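Local coordinates for RagB/SusD family nutrient uptake outer membrane protein (Bacteroides thetaiotaomicron, PDB 7KV3) that probably binds beta-1,3-linked glucan at the outer-membrane surface, serving as the SusD-like substrate-capturing partner of a nutrient importer, at residues N106-L111 and W159-N164; V285-S290 and Q388-E393; N314-W319 and A380-N385; L415-A420 and P444-I449. All coordinates share one frame; numbering follows the deposited sequence.

Contact 1: N106-L111 and W159-N164; sequences NMIYGL and WKFWGN
In the buried helical core of a SusD-family protein, Met107, Ile108 and Leu111, at the entrance to helix 110-130, pack against Phe161 and Trp162 toward the C-terminal end of helix 137-162. Trp162 has the largest share, and Ile108 O and Met107 CE meet its indole at the edge. Ile108 O lies in the ring plane, 3.2 Å from Trp162 CZ2, a position that would suit the weakly positive C-H edge. Beside it the bent chain of Met107 brings CE to 3.4 Å from the same CZ2, sliding past the indole in the opposite direction. The CG1 branch of Ile108 crosses it more distantly, at 4.0 Å from CZ2. With CG anti to the carbonyl carbon, chi1 of -73° swings the indole across to Ile108 O, while its NE1 is hydrogen-bonded to Pro497 O, which fixes the rotation of the ring.

Family membership places both helices in the alpha-helical, TPR-related part of the SusD fold, and the start of one meets the last turns of the other. Gly163, with positive phi, turns the chain away from helix 137-162. One step before Trp162, Phe161 presents a face rather than an edge: Leu111 CD2 sits 3.9 Å from the ring centroid and 27° off the normal, a CH-pi contact. Val70 and Met73 of helix 70-75 also touch the phenyl ring, and Leu111 N is hydrogen-bonded to Asn68 OD1.

Contact 2: V285-S290 and Q388-E393; sequences VRDWGS and QKSSSE. With BGC (beta-D-glucopyranose), chain B; BGC (beta-D-glucopyranose), chain C; BGC (beta-D-glucopyranose), chain D; BGC (beta-D-glucopyranose), chain E.
Lys389 opens the contact with Val285, its CB 3.9 Å from Val285 CG1 before the chain bends away. Ser390 follows, its CB against Arg286 O and its OG anti to the backbone N (chi1 -163°), which aims the hydroxyl at O3 of the chain B glucose, to which it donates. Ser391 OG gives a very short hydrogen bond of 2.5 Å to Asp287 OD1. O2 of the chain E glucose donates to Ser391 OG at 2.7 Å. The Asp287 carboxylate is shared: OD1 also takes Trp288 N from above its plane, while OD2 accepts O2 of the chain B and chain C glucoses. Glu393 closes the segment, its CB 3.7 Å from Trp288 CZ2 and its OE1 reached by a water that also accepts from Trp288 NE1. The chain D glucose lies over one indole face of Trp288, offset toward the rim, with C3 3.9 Å above the plane. Were Trp288 an alanine, this sugar would probably lose the face it lies over, and the water its N-H donor. Glucoses B, C, E and D are joined O3 to C1 as a beta-1,3-glucan, held by an indole face beside serine and aspartate oxygens, as is common in carbohydrate-binding sites.

Contact 3: N314-W319 and A380-N385; sequences NHDRGW and AITGNN. With BGC (beta-D-glucopyranose), chain F.
His315 and Ile381 form a single antiparallel beta bridge, a non-hydrogen-bonded pair flanked by the hydrogen bonds Thr382 N to Asn314 O (3.0 Å) and Asp316 N to Ala380 O (2.9 Å). Their side chains run side by side in the same direction, and Ile381 CD1 settles over one face of the imidazole, 3.8 Å from its centroid, in a CH-pi contact. Trp344 stacks with the same ring, and Asp313 O and Glu376 OE1 take its two nitrogens, so its rotation is fixed. Asp316 and Thr382 instead cross at about a right angle. With OG1 anti to the carbonyl carbon (chi1 -53°), Thr382 donates to Asp316 OD1 at 2.8 Å, from above the carboxylate plane. A type II turn from Ile381 to Asn384 then reverses the chain, with Gly383 at positive phi.

Farther along, Trp319 turns an indole face to the chain F glucose, whose C5 is 3.6 Å from CE3; Asp90 and Arg367 hydrogen-bond this sugar. A serine in place of Trp319 would be too short to reach the glucose and would probably leave its C5 and C6 side without the aromatic face against it. Back at the bridge, one water donates to both Asp316 O and Ala380 O, at 2.7 Å each.

Contact 4: L415-A420 and P444-I449; sequences LITRGA and PTLDNI
Thr417, in the last turn of helix 405-417, reaches Pro444 and Ile449 through its methyl, and this is the close-packed part of the contact. Its CG2 lies 3.2 Å from Pro444 O and meets Ile449 CD1 tip to tip at 3.7 Å. The first torsion (chi1 71°) explains this division of labour: it sends CG2 across toward helix 446-456 and folds OG1 back between the backbone N and the carbonyl carbon, where the hydroxyl is hydrogen-bonded to Glu414 O one turn earlier. The methyl thus serves the neighbouring helix and the hydroxyl its own. Leu429 of helix 425-435 touches Ile449 as well, tying this inner side to a third helix.

Toward the surface the fit is looser and more mixed. Leu446 crosses the Arg418 side chain at about a right angle and lays its two methyls over one face of the guanidinium, CD1 being 3.6 Å above the plane and CD2 3.7 Å from NH2. Apolar carbon here covers a flat cation without competing for its N-H groups; NE is held in a salt bridge by Glu414, which also touches Leu446. Thr417 OG1 stands 3.8 Å from Leu446 CD2, a distance of simple packing.

Helix 405-417 ends in a Schellman motif, with Gly419 at positive phi, Ala420 N bonded to Leu415 O and Gly419 N to Ile416 O. Across the contact, helix 446-456 follows the N-cap Thr445, whose OG1 accepts from Asn448 N at 3.0 Å. A Schellman-terminated helix packed beside the N-capped start of another belongs to the mainly helical scaffold of the SusD fold.

How the contacts relate
Position in the fold sets the chemistry of the four contacts. Contact 1 is core: every touching residue is buried, and mainly carbon packs on aromatic rings. Contact 4, at the surface across the chain's centre from contacts 2 and 3, likewise joins a helix end to a helix start, but mixes methyls with a guanidinium. Contacts 2 and 3 instead join irregular loops, lie partly buried and rely on hydroxyls, carboxylates and water. They form one neighbourhood, their centres about 16 Å apart: contact 3 is nested within the loop that contact 2 closes, Ser392 O and Asn385 ND2 link them, and each presents a tryptophan to glucose.

Contact 1: N106-L111 and W159-N164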
# COMPACT_ATOMS: atom_id res chain seq x y z
N ASN A 106 -19.44 -11.60 4.52
CA ASN A 106 -19.07 -10.42 5.32
C ASN A 106 -17.61 -10.07 5.02
O ASN A 106 -16.75 -10.16 5.94
CB ASN A 106 -19.37 -10.70 6.79
CG ASN A 106 -19.62 -9.46 7.62
OD1 ASN A 106 -19.42 -8.35 7.15
ND2 ASN A 106 -20.05 -9.67 8.85
N MET A 107 -17.33 -9.76 3.76
CA MET A 107 -15.94 -9.66 3.24
C MET A 107 -15.74 -8.26 2.64
O MET A 107 -16.72 -7.56 2.41
CB MET A 107 -15.66 -10.74 2.19
CG MET A 107 -14.68 -11.79 2.70
SD MET A 107 -13.01 -11.12 3.07
CE MET A 107 -12.63 -10.42 1.47
N ILE A 108 -14.48 -7.87 2.47
CA ILE A 108 -14.11 -6.64 1.71
C ILE A 108 -14.37 -6.96 0.24
O ILE A 108 -13.69 -7.81 -0.33
CB ILE A 108 -12.68 -6.18 2.02
CG1 ILE A 108 -11.61 -7.23 1.68
CG2 ILE A 108 -12.59 -5.75 3.48
CD1 ILE A 108 -10.20 -6.72 1.66
N TYR A 109 -15.38 -6.34 -0.34
CA TYR A 109 -15.78 -6.54 -1.74
C TYR A 109 -15.33 -5.34 -2.59
O TYR A 109 -15.09 -5.50 -3.79
CB TYR A 109 -17.29 -6.82 -1.72
CG TYR A 109 -17.87 -7.44 -2.96
CD1 TYR A 109 -17.06 -7.93 -3.97
CD2 TYR A 109 -19.25 -7.52 -3.12
CE1 TYR A 109 -17.61 -8.49 -5.10
CE2 TYR A 109 -19.81 -8.07 -4.26
CZ TYR A 109 -18.99 -8.56 -5.25
OH TYR A 109 -19.51 -9.12 -6.39
N GLY A 110 -15.21 -4.16 -1.98
CA GLY A 110 -14.87 -2.92 -2.71
C GLY A 110 -13.56 -3.05 -3.46
O GLY A 110 -13.49 -2.68 -4.64
N LEU A 111 -12.53 -3.56 -2.80
CA LEU A 111 -11.18 -3.66 -3.39
C LEU A 111 -11.25 -4.58 -4.61
O LEU A 111 -10.58 -4.27 -5.61
CB LEU A 111 -10.20 -4.20 -2.35
CG LEU A 111 -8.78 -4.37 -2.86
CD1 LEU A 111 -8.21 -3.02 -3.31
CD2 LEU A 111 -7.92 -5.03 -1.79
N TRP A 159 -4.44 -10.90 -6.55
CA TRP A 159 -3.53 -12.06 -6.40
C TRP A 159 -3.11 -12.20 -4.94
O TRP A 159 -3.20 -13.32 -4.41
CB TRP A 159 -2.35 -11.90 -7.34
CG TRP A 159 -1.29 -12.94 -7.25
CD1 TRP A 159 -1.40 -14.26 -7.58
CD2 TRP A 159 0.08 -12.73 -6.89
NE1 TRP A 159 -0.20 -14.89 -7.43
CE2 TRP A 159 0.72 -13.98 -6.98
CE3 TRP A 159 0.82 -11.60 -6.51
CZ2 TRP A 159 2.08 -14.12 -6.74
CZ3 TRP A 159 2.15 -11.76 -6.21
CH2 TRP A 159 2.77 -13.00 -6.35
N LYS A 160 -2.70 -11.11 -4.30
CA LYS A 160 -2.24 -11.14 -2.89
C LYS A 160 -3.41 -11.44 -1.93
O LYS A 160 -3.26 -12.32 -1.07
CB LYS A 160 -1.53 -9.83 -2.55
CG LYS A 160 -0.08 -9.82 -3.00
CD LYS A 160 0.72 -8.64 -2.52
CE LYS A 160 2.17 -9.05 -2.41
NZ LYS A 160 3.01 -7.96 -1.91
N PHE A 161 -4.55 -10.76 -2.08
CA PHE A 161 -5.67 -10.92 -1.12
C PHE A 161 -6.42 -12.23 -1.36
O PHE A 161 -6.73 -12.84 -0.34
CB PHE A 161 -6.59 -9.71 -1.13
CG PHE A 161 -6.03 -8.50 -0.42
CD1 PHE A 161 -6.17 -8.37 0.95
CD2 PHE A 161 -5.37 -7.50 -1.13
CE1 PHE A 161 -5.69 -7.24 1.60
CE2 PHE A 161 -4.88 -6.38 -0.47
CZ PHE A 161 -5.04 -6.25 0.89
N TRP A 162 -6.68 -12.67 -2.60
CA TRP A 162 -7.59 -13.81 -2.89
C TRP A 162 -6.90 -14.95 -3.66
O TRP A 162 -7.46 -16.04 -3.67
CB TRP A 162 -8.82 -13.33 -3.65
CG TRP A 162 -9.79 -12.57 -2.81
CD1 TRP A 162 -10.71 -13.08 -1.94
CD2 TRP A 162 -9.93 -11.13 -2.76
NE1 TRP A 162 -11.41 -12.07 -1.35
CE2 TRP A 162 -10.97 -10.87 -1.84
CE3 TRP A 162 -9.31 -10.07 -3.42
CZ2 TRP A 162 -11.37 -9.58 -1.56
CZ3 TRP A 162 -9.71 -8.78 -3.14
CH2 TRP A 162 -10.74 -8.54 -2.23
N GLY A 163 -5.79 -14.68 -4.35
CA GLY A 163 -4.93 -15.69 -5.00
C GLY A 163 -5.53 -16.36 -6.24
O GLY A 163 -4.97 -16.21 -7.31
N ASN A 164 -6.58 -17.15 -6.07
CA ASN A 164 -7.15 -18.00 -7.15
C ASN A 164 -8.31 -17.22 -7.74
O ASN A 164 -9.42 -17.35 -7.24
CB ASN A 164 -7.56 -19.38 -6.61
CG ASN A 164 -6.49 -20.02 -5.77
OD1 ASN A 164 -5.44 -20.42 -6.28
ND2 ASN A 164 -6.72 -20.10 -4.47

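Contact 2: V285-S290 and Q388-E393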
# COMPACT_ATOMS: atom_id res chain seq x y z
N VAL A 285 -13.39 17.35 -5.06
CA VAL A 285 -14.88 17.25 -4.95
C VAL A 285 -15.29 15.77 -4.91
O VAL A 285 -16.46 15.48 -5.24
CB VAL A 285 -15.61 18.01 -6.07
CG1 VAL A 285 -15.59 19.51 -5.83
CG2 VAL A 285 -15.05 17.70 -7.46
N ARG A 286 -14.41 14.88 -4.45
CA ARG A 286 -14.82 13.50 -4.12
C ARG A 286 -15.91 13.60 -3.04
O ARG A 286 -15.76 14.43 -2.08
CB ARG A 286 -13.63 12.65 -3.69
CG ARG A 286 -14.01 11.21 -3.43
CD ARG A 286 -12.82 10.46 -2.94
NE ARG A 286 -12.92 9.02 -3.08
CZ ARG A 286 -11.94 8.19 -2.75
NH1 ARG A 286 -10.80 8.65 -2.25
NH2 ARG A 286 -12.09 6.90 -2.93
N ASP A 287 -16.99 12.85 -3.22
CA ASP A 287 -18.16 12.90 -2.30
C ASP A 287 -18.71 11.48 -2.09
O ASP A 287 -18.27 10.53 -2.79
CB ASP A 287 -19.18 13.93 -2.82
CG ASP A 287 -19.97 14.65 -1.73
OD1 ASP A 287 -19.85 14.29 -0.54
OD2 ASP A 287 -20.71 15.57 -2.08
N TRP A 288 -19.58 11.35 -1.10
CA TRP A 288 -20.18 10.05 -0.66
C TRP A 288 -20.86 9.34 -1.83
O TRP A 288 -20.64 8.12 -1.96
CB TRP A 288 -21.13 10.30 0.52
CG TRP A 288 -20.44 11.01 1.65
CD1 TRP A 288 -20.51 12.33 1.95
CD2 TRP A 288 -19.51 10.43 2.58
NE1 TRP A 288 -19.71 12.61 3.03
CE2 TRP A 288 -19.08 11.46 3.43
CE3 TRP A 288 -19.00 9.13 2.77
CZ2 TRP A 288 -18.18 11.24 4.47
CZ3 TRP A 288 -18.08 8.92 3.78
CH2 TRP A 288 -17.69 9.97 4.62
N GLY A 289 -21.63 10.08 -2.64
CA GLY A 289 -22.40 9.59 -3.80
C GLY A 289 -21.54 9.53 -5.07
O GLY A 289 -21.96 8.82 -5.99
N SER A 290 -20.39 10.23 -5.10
CA SER A 290 -19.45 10.34 -6.26
C SER A 290 -18.03 9.97 -5.80
O SER A 290 -17.09 10.77 -5.79
CB SER A 290 -19.53 11.69 -6.91
OG SER A 290 -19.20 12.71 -5.99
N GLN A 388 -10.43 21.87 -0.16
CA GLN A 388 -11.43 20.95 -0.79
C GLN A 388 -12.78 21.67 -0.90
O GLN A 388 -13.00 22.67 -0.18
CB GLN A 388 -11.52 19.63 -0.01
CG GLN A 388 -12.27 19.73 1.31
CD GLN A 388 -13.75 19.45 1.19
OE1 GLN A 388 -14.15 18.47 0.59
NE2 GLN A 388 -14.57 20.27 1.82
N LYS A 389 -13.67 21.19 -1.78
CA LYS A 389 -14.92 21.92 -2.12
C LYS A 389 -16.13 21.00 -1.97
O LYS A 389 -17.24 21.43 -2.36
CB LYS A 389 -14.83 22.52 -3.53
CG LYS A 389 -13.77 23.60 -3.68
CD LYS A 389 -14.15 24.94 -3.07
CE LYS A 389 -13.06 25.57 -2.24
NZ LYS A 389 -12.12 26.35 -3.07
N SER A 390 -15.95 19.83 -1.36
CA SER A 390 -17.06 18.86 -1.10
C SER A 390 -17.11 18.47 0.39
O SER A 390 -17.06 19.39 1.25
CB SER A 390 -16.91 17.68 -2.01
OG SER A 390 -18.14 16.98 -2.05
N SER A 391 -17.23 17.18 0.70
CA SER A 391 -17.15 16.62 2.08
C SER A 391 -15.69 16.44 2.49
O SER A 391 -14.97 15.60 1.86
CB SER A 391 -17.94 15.35 2.16
OG SER A 391 -19.20 15.53 1.52
N SER A 392 -15.25 17.24 3.48
CA SER A 392 -13.84 17.37 3.95
C SER A 392 -13.27 16.00 4.37
O SER A 392 -12.02 15.84 4.28
CB SER A 392 -13.74 18.37 5.07
OG SER A 392 -14.31 17.81 6.25
N GLU A 393 -14.14 15.07 4.79
CA GLU A 393 -13.81 13.69 5.23
C GLU A 393 -13.13 12.89 4.14
O GLU A 393 -12.34 11.99 4.49
CB GLU A 393 -15.06 12.87 5.58
CG GLU A 393 -15.66 13.24 6.92
CD GLU A 393 -16.68 14.37 6.86
OE1 GLU A 393 -17.04 14.79 5.74
OE2 GLU A 393 -17.11 14.83 7.93
C2 BGC B . -20.37 17.78 -4.77
C3 BGC B . -20.73 18.94 -3.86
C4 BGC B . -19.92 20.17 -4.30
C5 BGC B . -19.98 20.43 -5.81
C6 BGC B . -18.91 21.42 -6.18
C1 BGC B . -20.73 18.20 -6.20
O1 BGC B . -20.58 17.10 -7.05
O2 BGC B . -21.07 16.59 -4.38
O3 BGC B . -20.48 18.60 -2.49
O4 BGC B . -20.32 21.38 -3.63
O5 BGC B . -19.83 19.22 -6.60
O6 BGC B . -18.93 21.44 -7.60
C2 BGC C . -21.17 18.26 -0.27
C3 BGC C . -21.66 19.00 0.94
C4 BGC C . -20.84 20.27 1.15
C5 BGC C . -20.84 21.14 -0.11
C6 BGC C . -19.99 22.37 0.09
C1 BGC C . -21.08 19.22 -1.46
O2 BGC C . -22.01 17.13 -0.52
O3 BGC C . -21.51 18.13 2.06
O4 BGC C . -21.33 21.01 2.26
O5 BGC C . -20.30 20.38 -1.19
O6 BGC C . -20.32 23.28 -0.94
C2 BGC D . -22.40 12.52 5.60
C3 BGC D . -22.67 11.09 5.19
C4 BGC D . -24.09 10.91 4.67
C5 BGC D . -24.42 11.99 3.66
C6 BGC D . -25.81 11.75 3.13
C1 BGC D . -23.00 13.50 4.58
O2 BGC D . -20.99 12.78 5.75
O3 BGC D . -22.46 10.20 6.28
O4 BGC D . -24.17 9.63 4.04
O5 BGC D . -24.36 13.24 4.30
O6 BGC D . -25.58 10.72 2.18
C2 BGC E . -22.17 16.38 3.40
C3 BGC E . -23.37 15.97 4.25
C4 BGC E . -23.67 17.09 5.24
C5 BGC E . -23.89 18.44 4.53
C6 BGC E . -23.80 19.53 5.62
C1 BGC E . -22.63 17.59 2.56
O2 BGC E . -21.69 15.34 2.57
O3 BGC E . -23.09 14.76 4.96
O4 BGC E . -24.80 16.78 6.08
O5 BGC E . -22.94 18.70 3.45
O6 BGC E . -24.37 20.74 5.11
O HOH W 1 -19.57 14.87 5.32

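Contact 3: N314-W319 and A380-N385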
# COMPACT_ATOMS: atom_id res chain seq x y z
N ASN A 314 -1.51 20.57 15.84
CA ASN A 314 -1.79 20.55 14.37
C ASN A 314 -2.29 19.17 13.91
O ASN A 314 -2.05 18.82 12.74
CB ASN A 314 -0.57 20.99 13.55
CG ASN A 314 -0.28 22.47 13.70
OD1 ASN A 314 0.83 22.85 14.04
ND2 ASN A 314 -1.28 23.31 13.46
N HIS A 315 -3.02 18.45 14.75
CA HIS A 315 -3.77 17.23 14.39
C HIS A 315 -5.28 17.51 14.38
O HIS A 315 -5.75 18.40 15.18
CB HIS A 315 -3.38 16.09 15.34
CG HIS A 315 -2.03 15.53 15.01
ND1 HIS A 315 -0.86 16.20 15.32
CD2 HIS A 315 -1.67 14.39 14.39
CE1 HIS A 315 0.17 15.47 14.92
NE2 HIS A 315 -0.29 14.36 14.36
N ASP A 316 -5.99 16.78 13.54
CA ASP A 316 -7.46 16.85 13.37
C ASP A 316 -8.05 15.49 13.72
O ASP A 316 -7.28 14.52 13.89
CB ASP A 316 -7.87 17.26 11.96
CG ASP A 316 -7.78 18.74 11.65
OD1 ASP A 316 -7.28 19.52 12.51
OD2 ASP A 316 -8.24 19.12 10.55
N ARG A 317 -9.37 15.44 13.84
CA ARG A 317 -10.08 14.27 14.39
C ARG A 317 -10.36 13.24 13.29
O ARG A 317 -10.31 13.57 12.11
CB ARG A 317 -11.39 14.74 15.01
CG ARG A 317 -12.41 15.26 14.01
CD ARG A 317 -13.49 15.96 14.82
NE ARG A 317 -14.44 16.68 13.99
CZ ARG A 317 -14.54 18.00 13.93
NH1 ARG A 317 -13.77 18.77 14.68
NH2 ARG A 317 -15.47 18.53 13.15
N GLY A 318 -10.69 12.02 13.69
CA GLY A 318 -11.15 10.96 12.80
C GLY A 318 -12.05 10.01 13.53
O GLY A 318 -12.74 10.45 14.46
N TRP A 319 -12.06 8.75 13.10
CA TRP A 319 -12.99 7.73 13.63
C TRP A 319 -12.26 6.69 14.49
O TRP A 319 -12.90 5.72 14.88
CB TRP A 319 -13.79 7.12 12.47
CG TRP A 319 -14.72 8.08 11.76
CD1 TRP A 319 -15.38 9.15 12.28
CD2 TRP A 319 -15.12 8.02 10.38
NE1 TRP A 319 -16.14 9.77 11.31
CE2 TRP A 319 -16.00 9.09 10.14
CE3 TRP A 319 -14.81 7.16 9.33
CZ2 TRP A 319 -16.58 9.34 8.90
CZ3 TRP A 319 -15.40 7.38 8.10
CH2 TRP A 319 -16.27 8.46 7.89
N ALA A 380 -4.61 12.74 10.16
CA ALA A 380 -5.24 14.02 9.75
C ALA A 380 -4.45 15.18 10.37
O ALA A 380 -4.41 15.27 11.61
CB ALA A 380 -6.70 14.03 10.15
N ILE A 381 -3.80 15.99 9.53
CA ILE A 381 -2.97 17.17 9.93
C ILE A 381 -3.73 18.44 9.54
O ILE A 381 -4.14 18.55 8.39
CB ILE A 381 -1.58 17.15 9.27
CG1 ILE A 381 -0.82 15.86 9.56
CG2 ILE A 381 -0.77 18.39 9.67
CD1 ILE A 381 -0.45 15.65 11.02
N THR A 382 -3.93 19.35 10.48
CA THR A 382 -4.65 20.63 10.27
C THR A 382 -4.17 21.27 8.96
O THR A 382 -2.96 21.49 8.86
CB THR A 382 -4.44 21.54 11.47
OG1 THR A 382 -4.82 20.75 12.60
CG2 THR A 382 -5.23 22.84 11.40
N GLY A 383 -5.08 21.52 8.02
CA GLY A 383 -4.82 22.24 6.76
C GLY A 383 -4.64 21.30 5.56
O GLY A 383 -4.60 21.84 4.44
N ASN A 384 -4.53 19.97 5.75
CA ASN A 384 -4.28 19.00 4.65
C ASN A 384 -5.58 18.65 3.91
O ASN A 384 -5.50 17.86 2.96
CB ASN A 384 -3.55 17.74 5.13
CG ASN A 384 -2.05 17.87 5.24
OD1 ASN A 384 -1.45 18.90 4.96
ND2 ASN A 384 -1.41 16.79 5.64
N ASN A 385 -6.73 19.22 4.29
CA ASN A 385 -7.97 19.18 3.46
C ASN A 385 -8.58 20.59 3.30
O ASN A 385 -9.74 20.65 2.87
CB ASN A 385 -9.02 18.21 4.02
CG ASN A 385 -9.54 18.58 5.39
OD1 ASN A 385 -9.03 19.51 6.02
ND2 ASN A 385 -10.55 17.86 5.86
C2 BGC F . -19.95 6.78 11.54
C3 BGC F . -18.77 6.39 12.43
C4 BGC F . -18.13 5.15 11.86
C5 BGC F . -17.74 5.38 10.38
C6 BGC F . -17.13 4.16 9.68
C1 BGC F . -19.51 6.97 10.10
O2 BGC F . -20.45 8.04 11.94
O3 BGC F . -19.26 6.21 13.76
O4 BGC F . -17.00 4.85 12.65
O5 BGC F . -18.92 5.77 9.66
O6 BGC F . -17.84 2.96 10.01
O HOH W 2 -4.84 13.46 13.52
O HOH W 3 -7.70 20.54 8.10
O HOH W 4 -10.39 18.56 8.97

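Contact 4: L415-A420 and P444-I449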
# COMPACT_ATOMS: atom_id res chain seq x y z
N LEU A 415 17.66 -9.96 -1.70
CA LEU A 415 17.92 -10.78 -2.92
C LEU A 415 19.38 -11.29 -2.90
O LEU A 415 19.60 -12.48 -3.22
CB LEU A 415 17.59 -9.97 -4.18
CG LEU A 415 16.11 -9.68 -4.43
CD1 LEU A 415 15.92 -8.55 -5.41
CD2 LEU A 415 15.39 -10.92 -4.92
N ILE A 416 20.33 -10.48 -2.46
CA ILE A 416 21.76 -10.88 -2.34
C ILE A 416 21.85 -12.02 -1.32
O ILE A 416 22.45 -13.07 -1.64
CB ILE A 416 22.67 -9.69 -1.96
CG1 ILE A 416 22.62 -8.59 -3.02
CG2 ILE A 416 24.11 -10.16 -1.75
CD1 ILE A 416 23.23 -7.30 -2.57
N THR A 417 21.22 -11.90 -0.14
CA THR A 417 21.30 -12.96 0.89
C THR A 417 20.53 -14.21 0.41
O THR A 417 20.85 -15.28 0.88
CB THR A 417 20.85 -12.45 2.27
OG1 THR A 417 19.44 -12.23 2.27
CG2 THR A 417 21.56 -11.18 2.67
N ARG A 418 19.55 -14.11 -0.48
CA ARG A 418 18.84 -15.30 -1.05
C ARG A 418 19.51 -15.80 -2.34
O ARG A 418 18.81 -16.52 -3.09
CB ARG A 418 17.37 -15.00 -1.31
CG ARG A 418 16.58 -14.69 -0.05
CD ARG A 418 15.11 -14.59 -0.38
NE ARG A 418 14.34 -14.20 0.79
CZ ARG A 418 13.90 -15.03 1.72
NH1 ARG A 418 14.15 -16.33 1.61
NH2 ARG A 418 13.22 -14.57 2.75
N GLY A 419 20.78 -15.48 -2.57
CA GLY A 419 21.61 -16.07 -3.64
C GLY A 419 21.43 -15.48 -5.04
O GLY A 419 21.82 -16.13 -6.04
N ALA A 420 20.91 -14.26 -5.14
CA ALA A 420 20.60 -13.60 -6.44
C ALA A 420 21.88 -13.18 -7.15
O ALA A 420 21.80 -12.86 -8.35
CB ALA A 420 19.72 -12.39 -6.23
N PRO A 444 23.92 -8.12 7.49
CA PRO A 444 22.81 -8.37 6.57
C PRO A 444 22.38 -9.83 6.64
O PRO A 444 22.47 -10.54 5.65
CB PRO A 444 23.42 -8.05 5.20
CG PRO A 444 24.87 -8.49 5.34
CD PRO A 444 25.22 -8.17 6.78
N THR A 445 21.92 -10.25 7.81
CA THR A 445 21.22 -11.54 7.95
C THR A 445 19.79 -11.35 7.45
O THR A 445 19.27 -10.20 7.48
CB THR A 445 21.22 -11.99 9.41
OG1 THR A 445 20.42 -11.06 10.13
CG2 THR A 445 22.62 -12.04 10.00
N LEU A 446 19.17 -12.42 7.00
CA LEU A 446 17.75 -12.40 6.60
C LEU A 446 16.89 -11.83 7.74
O LEU A 446 16.01 -11.08 7.43
CB LEU A 446 17.30 -13.81 6.25
CG LEU A 446 17.10 -14.09 4.77
CD1 LEU A 446 16.48 -15.48 4.63
CD2 LEU A 446 16.23 -13.00 4.14
N ASP A 447 17.12 -12.24 9.00
CA ASP A 447 16.35 -11.77 10.19
C ASP A 447 16.55 -10.27 10.39
O ASP A 447 15.55 -9.60 10.73
CB ASP A 447 16.71 -12.52 11.48
CG ASP A 447 16.14 -13.94 11.54
OD1 ASP A 447 15.33 -14.28 10.66
OD2 ASP A 447 16.56 -14.72 12.46
N ASN A 448 17.76 -9.74 10.21
CA ASN A 448 17.99 -8.28 10.38
C ASN A 448 17.31 -7.51 9.25
O ASN A 448 16.78 -6.43 9.51
CB ASN A 448 19.47 -7.90 10.46
CG ASN A 448 20.11 -8.36 11.75
OD1 ASN A 448 19.42 -8.72 12.70
ND2 ASN A 448 21.43 -8.37 11.79
N ILE A 449 17.35 -8.04 8.04
CA ILE A 449 16.73 -7.36 6.86
C ILE A 449 15.21 -7.35 7.03
O ILE A 449 14.61 -6.29 6.80
CB ILE A 449 17.18 -8.04 5.55
CG1 ILE A 449 18.67 -7.84 5.30
CG2 ILE A 449 16.34 -7.55 4.38
CD1 ILE A 449 19.24 -8.76 4.25